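Local coordinates for resiniferatoxin-binding, phosphotriesterase-related protein (Rhodobacter sphaeroides 2.4.1, PDB 3K2G), which binds two zinc ions in a TIM-barrel active site and probably hydrolyses phosphoric esters, at residues T31-H36 and F258-M263; D230-V235 and L296-L301; C237-S242 and V247-L252. One frame throughout, in Å; residues are numbered along the deposited sequence.

Contact 1: residues T31-H36 and F258-M263; sequences TLMHEH and FLEFDM. With ZN (zinc ion), chain I.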
loop_
_atom_site.group_PDB
_atom_site.type_symbol
_atom_site.label_atom_id
_atom_site.label_comp_id
_atom_site.label_asym_id
_atom_site.label_seq_id
_atom_site.Cartn_x
_atom_site.Cartn_y
_atom_site.Cartn_z
ATOM N N THR B 31 10.846 30.391 12.539
ATOM C CA THR B 31 10.568 31.009 11.250
ATOM C C THR B 31 9.585 30.332 10.300
ATOM O O THR B 31 9.458 29.110 10.278
ATOM C CB THR B 31 11.906 31.169 10.479
ATOM O OG1 THR B 31 12.825 31.935 11.268
ATOM C CG2 THR B 31 11.693 31.840 9.128
ATOM N N LEU B 32 8.907 31.160 9.503
ATOM C CA LEU B 32 7.995 30.690 8.471
ATOM C C LEU B 32 8.763 30.978 7.179
ATOM O O LEU B 32 8.969 32.136 6.807
ATOM C CB LEU B 32 6.671 31.471 8.494
ATOM C CG LEU B 32 5.665 31.162 9.605
ATOM C CD1 LEU B 32 4.474 32.120 9.505
ATOM C CD2 LEU B 32 5.189 29.723 9.468
HETATM N N MSE B 33 9.200 29.912 6.514
HETATM C CA MSE B 33 9.981 30.005 5.289
HETATM C C MSE B 33 9.266 30.480 4.031
HETATM O O MSE B 33 9.917 30.851 3.052
HETATM C CB MSE B 33 10.611 28.646 4.977
HETATM C CG MSE B 33 11.821 28.291 5.839
HETATM SE SE MSE B 33 13.286 29.481 5.660
HETATM C CE MSE B 33 13.432 29.431 3.740
ATOM N N HIS B 34 7.942 30.482 4.039
ATOM C CA HIS B 34 7.245 30.871 2.827
ATOM C C HIS B 34 5.873 31.480 3.076
ATOM O O HIS B 34 4.879 30.766 3.222
ATOM C CB HIS B 34 7.138 29.634 1.929
ATOM C CG HIS B 34 6.651 29.918 0.546
ATOM N ND1 HIS B 34 7.327 29.492 -0.575
ATOM C CD2 HIS B 34 5.533 30.540 0.101
ATOM C CE1 HIS B 34 6.648 29.838 -1.654
ATOM N NE2 HIS B 34 5.555 30.473 -1.271
ATOM N N GLU B 35 5.828 32.806 3.105
ATOM C CA GLU B 35 4.578 33.529 3.331
ATOM C C GLU B 35 4.550 34.801 2.496
ATOM O O GLU B 35 5.593 35.400 2.229
ATOM C CB GLU B 35 4.445 33.938 4.799
ATOM C CG GLU B 35 4.596 32.823 5.813
ATOM C CD GLU B 35 3.491 31.783 5.723
ATOM O OE1 GLU B 35 2.364 32.135 5.313
ATOM O OE2 GLU B 35 3.752 30.612 6.079
ATOM N N HIS B 36 3.357 35.211 2.076
ATOM C CA HIS B 36 3.226 36.447 1.322
ATOM C C HIS B 36 2.523 37.407 2.265
ATOM O O HIS B 36 1.460 37.084 2.801
ATOM C CB HIS B 36 2.399 36.223 0.062
ATOM C CG HIS B 36 3.029 35.268 -0.898
ATOM N ND1 HIS B 36 4.037 35.638 -1.760
ATOM C CD2 HIS B 36 2.839 33.941 -1.084
ATOM C CE1 HIS B 36 4.444 34.580 -2.435
ATOM N NE2 HIS B 36 3.734 33.538 -2.043
ATOM N N PHE B 258 15.914 21.152 -0.133
ATOM C CA PHE B 258 14.960 21.243 0.955
ATOM C C PHE B 258 13.600 20.934 0.336
ATOM O O PHE B 258 13.330 21.308 -0.804
ATOM C CB PHE B 258 14.944 22.656 1.539
ATOM C CG PHE B 258 16.086 22.947 2.469
ATOM C CD1 PHE B 258 16.017 22.585 3.810
ATOM C CD2 PHE B 258 17.228 23.598 2.007
ATOM C CE1 PHE B 258 17.070 22.875 4.685
ATOM C CE2 PHE B 258 18.284 23.889 2.873
ATOM C CZ PHE B 258 18.206 23.528 4.216
ATOM N N LEU B 259 12.761 20.228 1.080
ATOM C CA LEU B 259 11.417 19.900 0.619
ATOM C C LEU B 259 10.505 20.792 1.444
ATOM O O LEU B 259 10.352 20.603 2.649
ATOM C CB LEU B 259 11.104 18.426 0.878
ATOM C CG LEU B 259 12.063 17.424 0.224
ATOM C CD1 LEU B 259 11.561 16.009 0.476
ATOM C CD2 LEU B 259 12.159 17.695 -1.279
ATOM N N GLU B 260 9.909 21.780 0.795
ATOM C CA GLU B 260 9.061 22.708 1.519
ATOM C C GLU B 260 7.573 22.392 1.498
ATOM O O GLU B 260 6.918 22.476 0.461
ATOM C CB GLU B 260 9.298 24.126 0.994
ATOM C CG GLU B 260 8.636 25.206 1.826
ATOM C CD GLU B 260 9.059 26.600 1.397
ATOM O OE1 GLU B 260 8.542 27.114 0.380
ATOM O OE2 GLU B 260 9.930 27.175 2.077
ATOM N N PHE B 261 7.049 22.005 2.656
ATOM C CA PHE B 261 5.625 21.732 2.802
ATOM C C PHE B 261 5.037 23.060 3.274
ATOM O O PHE B 261 4.714 23.247 4.443
ATOM C CB PHE B 261 5.410 20.615 3.825
ATOM C CG PHE B 261 5.831 19.264 3.319
ATOM C CD1 PHE B 261 4.932 18.448 2.639
ATOM C CD2 PHE B 261 7.145 18.833 3.469
ATOM C CE1 PHE B 261 5.338 17.222 2.109
ATOM C CE2 PHE B 261 7.561 17.613 2.945
ATOM C CZ PHE B 261 6.657 16.804 2.266
ATOM N N ASP B 262 4.942 23.987 2.326
ATOM C CA ASP B 262 4.437 25.332 2.562
ATOM C C ASP B 262 2.930 25.485 2.390
ATOM O O ASP B 262 2.437 26.605 2.314
ATOM C CB ASP B 262 5.140 26.312 1.615
ATOM C CG ASP B 262 5.295 25.755 0.206
ATOM O OD1 ASP B 262 4.302 25.235 -0.351
ATOM O OD2 ASP B 262 6.412 25.843 -0.347
HETATM N N MSE B 263 2.198 24.380 2.326
HETATM C CA MSE B 263 0.752 24.472 2.141
HETATM C C MSE B 263 -0.046 23.974 3.338
HETATM O O MSE B 263 -1.230 23.645 3.223
HETATM C CB MSE B 263 0.348 23.725 0.871
HETATM C CG MSE B 263 0.845 24.429 -0.386
HETATM SE SE MSE B 263 0.940 23.378 -2.002
HETATM C CE MSE B 263 -0.931 22.839 -2.117
HETATM ZN ZN ZN I . 4.002 31.447 -2.556
HETATM O O HOH W 1 3.182 30.365 -3.973
#
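The binuclear zinc centre of this phosphotriesterase-family TIM barrel is backed here by a carboxylate from the next-but-one strand: His34, in the His-x-His motif that follows strand 31-32, meets Glu260 of strand 258-261. His34 NE2 and His36 NE2 bind the same zinc ion, each at 2.2 Å, and water 1 lies 2.0 Å from that zinc; Glu177 and Asp304 complete its shell. With CG anti to the backbone N (chi1 -170°), the His34 ring reaches out to the metal and leaves ND1 facing Glu260. There ND1 gives Glu260 OE1 a weak bond of 2.8 Å, bent to 125° at the hydrogen, and the carboxylate stands almost perpendicular to the ring, 88° between planes. Glu260 is thus a second-shell contact of the first-shell histidine, approaching obliquely. Asp262 lies over one face of the same ring, its CG offset toward the rim, while its OD1 accepts from His238, a ligand of the other zinc. Glu260 OE1 and Asp262 OD2 are 2.6 Å apart. The second carboxylate oxygen, Glu260 OE2, is buried without a polar partner and rests 3.3 Å from Met33 CB.

Contact 2: residues D230-V235 and L296-L301; sequences DLRHTV and LDRILL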
loop_
_atom_site.group_PDB
_atom_site.type_symbol
_atom_site.label_atom_id
_atom_site.label_comp_id
_atom_site.label_asym_id
_atom_site.label_seq_id
_atom_site.Cartn_x
_atom_site.Cartn_y
_atom_site.Cartn_z
ATOM N N ASP B 230 24.103 25.481 -5.935
ATOM C CA ASP B 230 24.171 24.622 -4.756
ATOM C C ASP B 230 22.831 23.978 -4.372
ATOM O O ASP B 230 21.982 24.621 -3.757
ATOM C CB ASP B 230 24.682 25.463 -3.583
ATOM C CG ASP B 230 25.243 24.624 -2.456
ATOM O OD1 ASP B 230 24.889 23.430 -2.356
ATOM O OD2 ASP B 230 26.031 25.177 -1.659
ATOM N N LEU B 231 22.649 22.705 -4.709
ATOM C CA LEU B 231 21.399 22.022 -4.382
ATOM C C LEU B 231 21.124 22.023 -2.882
ATOM O O LEU B 231 19.974 22.013 -2.459
ATOM C CB LEU B 231 21.427 20.578 -4.891
ATOM C CG LEU B 231 21.637 20.368 -6.394
ATOM C CD1 LEU B 231 21.514 18.888 -6.721
ATOM C CD2 LEU B 231 20.606 21.169 -7.182
ATOM N N ARG B 232 22.186 22.048 -2.085
ATOM C CA ARG B 232 22.077 22.031 -0.626
ATOM C C ARG B 232 21.384 23.276 -0.054
ATOM O O ARG B 232 20.937 23.277 1.092
ATOM C CB ARG B 232 23.473 21.887 -0.016
ATOM C CG ARG B 232 23.501 21.150 1.306
ATOM C CD ARG B 232 23.309 19.657 1.114
ATOM N NE ARG B 232 22.869 19.031 2.355
ATOM C CZ ARG B 232 22.542 17.750 2.470
ATOM N NH1 ARG B 232 22.613 16.949 1.414
ATOM N NH2 ARG B 232 22.125 17.278 3.638
ATOM N N HIS B 233 21.301 24.338 -0.849
ATOM C CA HIS B 233 20.641 25.557 -0.406
ATOM C C HIS B 233 19.572 25.971 -1.416
ATOM O O HIS B 233 19.314 27.161 -1.642
ATOM C CB HIS B 233 21.680 26.655 -0.177
ATOM C CG HIS B 233 22.599 26.360 0.967
ATOM N ND1 HIS B 233 22.237 26.561 2.280
ATOM C CD2 HIS B 233 23.821 25.772 1.000
ATOM C CE1 HIS B 233 23.192 26.107 3.074
ATOM N NE2 HIS B 233 24.164 25.622 2.321
ATOM N N THR B 234 18.973 24.952 -2.031
ATOM C CA THR B 234 17.889 25.119 -2.993
ATOM C C THR B 234 16.637 24.570 -2.306
ATOM O O THR B 234 16.654 23.461 -1.784
ATOM C CB THR B 234 18.138 24.312 -4.285
ATOM O OG1 THR B 234 19.279 24.845 -4.966
ATOM C CG2 THR B 234 16.919 24.383 -5.204
ATOM N N VAL B 235 15.566 25.352 -2.311
ATOM C CA VAL B 235 14.314 24.965 -1.676
ATOM C C VAL B 235 13.247 24.688 -2.729
ATOM O O VAL B 235 12.965 25.546 -3.569
ATOM C CB VAL B 235 13.786 26.088 -0.749
ATOM C CG1 VAL B 235 12.449 25.677 -0.147
ATOM C CG2 VAL B 235 14.803 26.381 0.360
ATOM N N LEU B 296 15.066 14.470 7.824
ATOM C CA LEU B 296 14.443 15.497 8.653
ATOM C C LEU B 296 15.058 16.883 8.476
ATOM O O LEU B 296 14.342 17.884 8.494
ATOM C CB LEU B 296 14.512 15.108 10.136
ATOM C CG LEU B 296 13.966 16.129 11.147
ATOM C CD1 LEU B 296 12.483 16.362 10.895
ATOM C CD2 LEU B 296 14.196 15.621 12.574
ATOM N N ASP B 297 16.375 16.955 8.305
ATOM C CA ASP B 297 17.009 18.258 8.169
ATOM C C ASP B 297 16.750 18.948 6.842
ATOM O O ASP B 297 17.278 20.031 6.597
ATOM C CB ASP B 297 18.526 18.171 8.404
ATOM C CG ASP B 297 19.235 17.290 7.395
ATOM O OD1 ASP B 297 18.839 17.262 6.206
ATOM O OD2 ASP B 297 20.219 16.632 7.795
ATOM N N ARG B 298 15.941 18.330 5.989
ATOM C CA ARG B 298 15.628 18.910 4.690
ATOM C C ARG B 298 14.164 19.362 4.618
ATOM O O ARG B 298 13.714 19.893 3.598
ATOM C CB ARG B 298 15.896 17.882 3.590
ATOM C CG ARG B 298 16.851 18.353 2.496
ATOM C CD ARG B 298 18.315 18.150 2.855
ATOM N NE ARG B 298 18.768 19.009 3.942
ATOM C CZ ARG B 298 19.389 20.175 3.777
ATOM N NH1 ARG B 298 19.758 20.874 4.837
ATOM N NH2 ARG B 298 19.647 20.638 2.556
ATOM N N ILE B 299 13.428 19.166 5.710
ATOM C CA ILE B 299 12.011 19.514 5.748
ATOM C C ILE B 299 11.691 20.921 6.247
ATOM O O ILE B 299 12.132 21.322 7.327
ATOM C CB ILE B 299 11.231 18.496 6.608
ATOM C CG1 ILE B 299 11.470 17.081 6.063
ATOM C CG2 ILE B 299 9.741 18.836 6.592
ATOM C CD1 ILE B 299 10.814 15.985 6.869
ATOM N N LEU B 300 10.909 21.655 5.453
ATOM C CA LEU B 300 10.491 23.017 5.785
ATOM C C LEU B 300 8.961 23.091 5.807
ATOM O O LEU B 300 8.295 22.400 5.037
ATOM C CB LEU B 300 11.031 24.016 4.756
ATOM C CG LEU B 300 12.557 24.110 4.636
ATOM C CD1 LEU B 300 12.928 25.109 3.556
ATOM C CD2 LEU B 300 13.150 24.530 5.978
ATOM N N LEU B 301 8.425 23.945 6.679
ATOM C CA LEU B 301 6.976 24.100 6.851
ATOM C C LEU B 301 6.509 25.554 6.792
ATOM O O LEU B 301 7.153 26.430 7.349
ATOM C CB LEU B 301 6.559 23.548 8.210
ATOM C CG LEU B 301 6.990 22.148 8.649
ATOM C CD1 LEU B 301 6.626 21.954 10.124
ATOM C CD2 LEU B 301 6.324 21.103 7.788
HETATM O O HOH W 2 21.615 23.158 3.945
#
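The carbonyl oxygen of Arg232 is gripped by two groups: Arg298 NH2 donates to Arg232 O at 3.3 Å with an angle of 152° at the hydrogen, and water 2, 2.9 Å from Arg232 O, probably donates to it as well. The same water accepts from Arg298 NH1; the water and the carbonyl oxygen both lie at the edge of the Arg298 guanidinium, in its plane. Bends at chi2 and chi3 fold Arg298 back beside its own backbone, where NE forms a salt bridge with Asp297 OD1 of 2.9 Å; NH2 has a further acceptor in Gly256 O, and Phe258 adds a cation-pi contact. Over one face of this guanidinium lies that of Arg232, stacked with centres 4.2 Å apart and planes at 20°. The nearby Asp297 OD1, 4.2 Å from Arg232 NH2, probably eases the like charges. Deeper in, the side chains of Val235 and Leu300 cross at about a right angle, and Leu300 CD1 touches both valine methyls, 3.8 Å from Val235 CG1. Residues 232-235 and 297-300 run in nearly the same direction, 18° apart, and strand 258-261 lies between their strands, as expected for next-but-one strands of a parallel TIM-barrel sheet.

Contact 3: residues C237-S242 and V247-L252; sequences CHMNPS and VYQATL. With ZN (zinc ion), chain J.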
loop_
_atom_site.group_PDB
_atom_site.type_symbol
_atom_site.label_atom_id
_atom_site.label_comp_id
_atom_site.label_asym_id
_atom_site.label_seq_id
_atom_site.Cartn_x
_atom_site.Cartn_y
_atom_site.Cartn_z
ATOM N N CYS B 237 9.524 24.336 -3.462
ATOM C CA CYS B 237 8.224 24.711 -2.894
ATOM C C CYS B 237 7.055 23.818 -3.269
ATOM O O CYS B 237 7.085 23.107 -4.272
ATOM C CB CYS B 237 7.850 26.135 -3.314
ATOM S SG CYS B 237 9.011 27.432 -2.817
ATOM N N HIS B 238 6.017 23.882 -2.442
ATOM C CA HIS B 238 4.776 23.150 -2.684
ATOM C C HIS B 238 4.907 21.639 -2.804
ATOM O O HIS B 238 4.422 21.027 -3.757
ATOM C CB HIS B 238 4.112 23.731 -3.931
ATOM C CG HIS B 238 4.138 25.229 -3.967
ATOM N ND1 HIS B 238 3.893 25.999 -2.850
ATOM C CD2 HIS B 238 4.390 26.098 -4.977
ATOM C CE1 HIS B 238 3.994 27.278 -3.169
ATOM N NE2 HIS B 238 4.295 27.365 -4.453
HETATM N N MSE B 239 5.543 21.031 -1.814
HETATM C CA MSE B 239 5.715 19.586 -1.823
HETATM C C MSE B 239 4.471 18.839 -1.350
HETATM O O MSE B 239 4.293 17.668 -1.670
HETATM C CB MSE B 239 6.905 19.209 -0.950
HETATM C CG MSE B 239 8.235 19.715 -1.509
HETATM SE SE MSE B 239 8.550 19.153 -3.340
HETATM C CE MSE B 239 8.581 17.242 -3.022
ATOM N N ASN B 240 3.608 19.528 -0.603
ATOM C CA ASN B 240 2.388 18.930 -0.056
ATOM C C ASN B 240 1.613 17.978 -0.969
ATOM O O ASN B 240 1.288 16.868 -0.565
ATOM C CB ASN B 240 1.429 20.021 0.436
ATOM C CG ASN B 240 2.025 20.874 1.536
ATOM O OD1 ASN B 240 1.542 20.878 2.673
ATOM N ND2 ASN B 240 3.079 21.605 1.206
ATOM N N PRO B 241 1.301 18.402 -2.205
ATOM C CA PRO B 241 0.549 17.556 -3.140
ATOM C C PRO B 241 1.182 16.230 -3.552
ATOM O O PRO B 241 0.483 15.345 -4.043
ATOM C CB PRO B 241 0.330 18.474 -4.345
ATOM C CG PRO B 241 0.343 19.854 -3.735
ATOM C CD PRO B 241 1.499 19.748 -2.775
ATOM N N SER B 242 2.493 16.088 -3.376
ATOM C CA SER B 242 3.159 14.847 -3.755
ATOM C C SER B 242 3.453 13.959 -2.552
ATOM O O SER B 242 4.317 13.081 -2.605
ATOM C CB SER B 242 4.452 15.143 -4.536
ATOM O OG SER B 242 5.352 15.958 -3.802
ATOM N N VAL B 247 8.903 7.942 -2.877
ATOM C CA VAL B 247 10.144 7.741 -3.615
ATOM C C VAL B 247 10.572 9.082 -4.215
ATOM O O VAL B 247 11.717 9.508 -4.074
ATOM C CB VAL B 247 9.962 6.683 -4.729
ATOM C CG1 VAL B 247 11.189 6.655 -5.644
ATOM C CG2 VAL B 247 9.744 5.312 -4.096
ATOM N N TYR B 248 9.635 9.746 -4.880
ATOM C CA TYR B 248 9.882 11.047 -5.488
ATOM C C TYR B 248 10.416 12.023 -4.441
ATOM O O TYR B 248 11.486 12.600 -4.610
ATOM C CB TYR B 248 8.574 11.577 -6.079
ATOM C CG TYR B 248 8.605 12.997 -6.607
ATOM C CD1 TYR B 248 9.295 13.318 -7.777
ATOM C CD2 TYR B 248 7.857 14.001 -5.986
ATOM C CE1 TYR B 248 9.229 14.599 -8.323
ATOM C CE2 TYR B 248 7.786 15.288 -6.525
ATOM C CZ TYR B 248 8.471 15.578 -7.695
ATOM O OH TYR B 248 8.378 16.837 -8.246
ATOM N N GLN B 249 9.684 12.190 -3.343
ATOM C CA GLN B 249 10.113 13.125 -2.311
ATOM C C GLN B 249 11.450 12.780 -1.669
ATOM O O GLN B 249 12.292 13.662 -1.484
ATOM C CB GLN B 249 9.043 13.261 -1.225
ATOM C CG GLN B 249 7.696 13.733 -1.769
ATOM C CD GLN B 249 6.787 14.315 -0.699
ATOM O OE1 GLN B 249 6.726 13.811 0.418
ATOM N NE2 GLN B 249 6.055 15.379 -1.054
ATOM N N ALA B 250 11.650 11.510 -1.330
ATOM C CA ALA B 250 12.895 11.090 -0.693
ATOM C C ALA B 250 14.102 11.249 -1.613
ATOM O O ALA B 250 15.173 11.667 -1.172
ATOM C CB ALA B 250 12.781 9.630 -0.215
ATOM N N THR B 251 13.936 10.927 -2.892
ATOM C CA THR B 251 15.052 11.038 -3.822
ATOM C C THR B 251 15.462 12.487 -4.050
ATOM O O THR B 251 16.621 12.775 -4.361
ATOM C CB THR B 251 14.732 10.356 -5.164
ATOM O OG1 THR B 251 13.500 10.861 -5.685
ATOM C CG2 THR B 251 14.634 8.846 -4.969
ATOM N N LEU B 252 14.504 13.401 -3.894
ATOM C CA LEU B 252 14.780 14.822 -4.043
ATOM C C LEU B 252 15.555 15.264 -2.819
ATOM O O LEU B 252 16.517 16.025 -2.928
ATOM C CB LEU B 252 13.478 15.616 -4.134
ATOM C CG LEU B 252 12.712 15.408 -5.439
ATOM C CD1 LEU B 252 11.293 15.961 -5.287
ATOM C CD2 LEU B 252 13.457 16.095 -6.580
HETATM ZN ZN ZN J . 4.249 29.392 -5.534
HETATM O O HOH W 1 3.182 30.365 -3.973
HETATM O O HOH W 3 1.877 29.064 -5.788
#
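Residues 237-242 leave strand 234-236, pass through a short 3-10 turn at Asn240 and Pro241, and come closest to helix 246-255 where the CA atoms of Ser242 and Gln249 are 7.3 Å apart. Within the turn, Ser242 N donates to Met239 O. Gln249 CG stands anti to its carbonyl carbon (chi1 -58°), and from there the chain extends toward the turn, where NE2 donates to Ser242 OG at 2.9 Å. That bond has an angle of 148° at the hydrogen, and the hydroxyl is tilted 20° from the amide plane. Ser242 OG also lies at the edge of the Tyr248 ring, in its plane and 3.7 Å from CE2. The tyrosine hydroxyl reaches on to Ala217 N. This is the connection from a strand to its following helix in the TIM barrel, and it carries a zinc ligand at its start: His238 NE2 binds the second zinc ion at 2.3 Å, in a site completed by Glu177, His209 and waters 1 and 3. Cys237 CB sits over the centre of one face of the His238 ring. On the helix side, Met239 bends at chi2 and chi3 and slides past Gln249 in the opposite direction. Its CE ends 3.8 Å from Leu252 CD1, which in turn lies over the centre of one face of Tyr248, 3.6 Å above the ring plane.

In the fold
From the N terminus, residues 31-36 come first, and contact 1 closes a long loop of 221 residues by joining them to 258-263 near where the barrel closes. Contact 2 opens within that loop at 230-235 and ends beyond it at 296-301, so the two cross; they touch through Phe261 N and Leu300 O, 2.7 Å apart, a probable hydrogen bond. Contact 3, a short local closure from 237-242 to 247-252, nests inside both loops. It joins contact 1 directly through Met239 N and Glu260 O, and water 1 touches both zinc ions. Together they link the metal centre, the sheet and an outer helix.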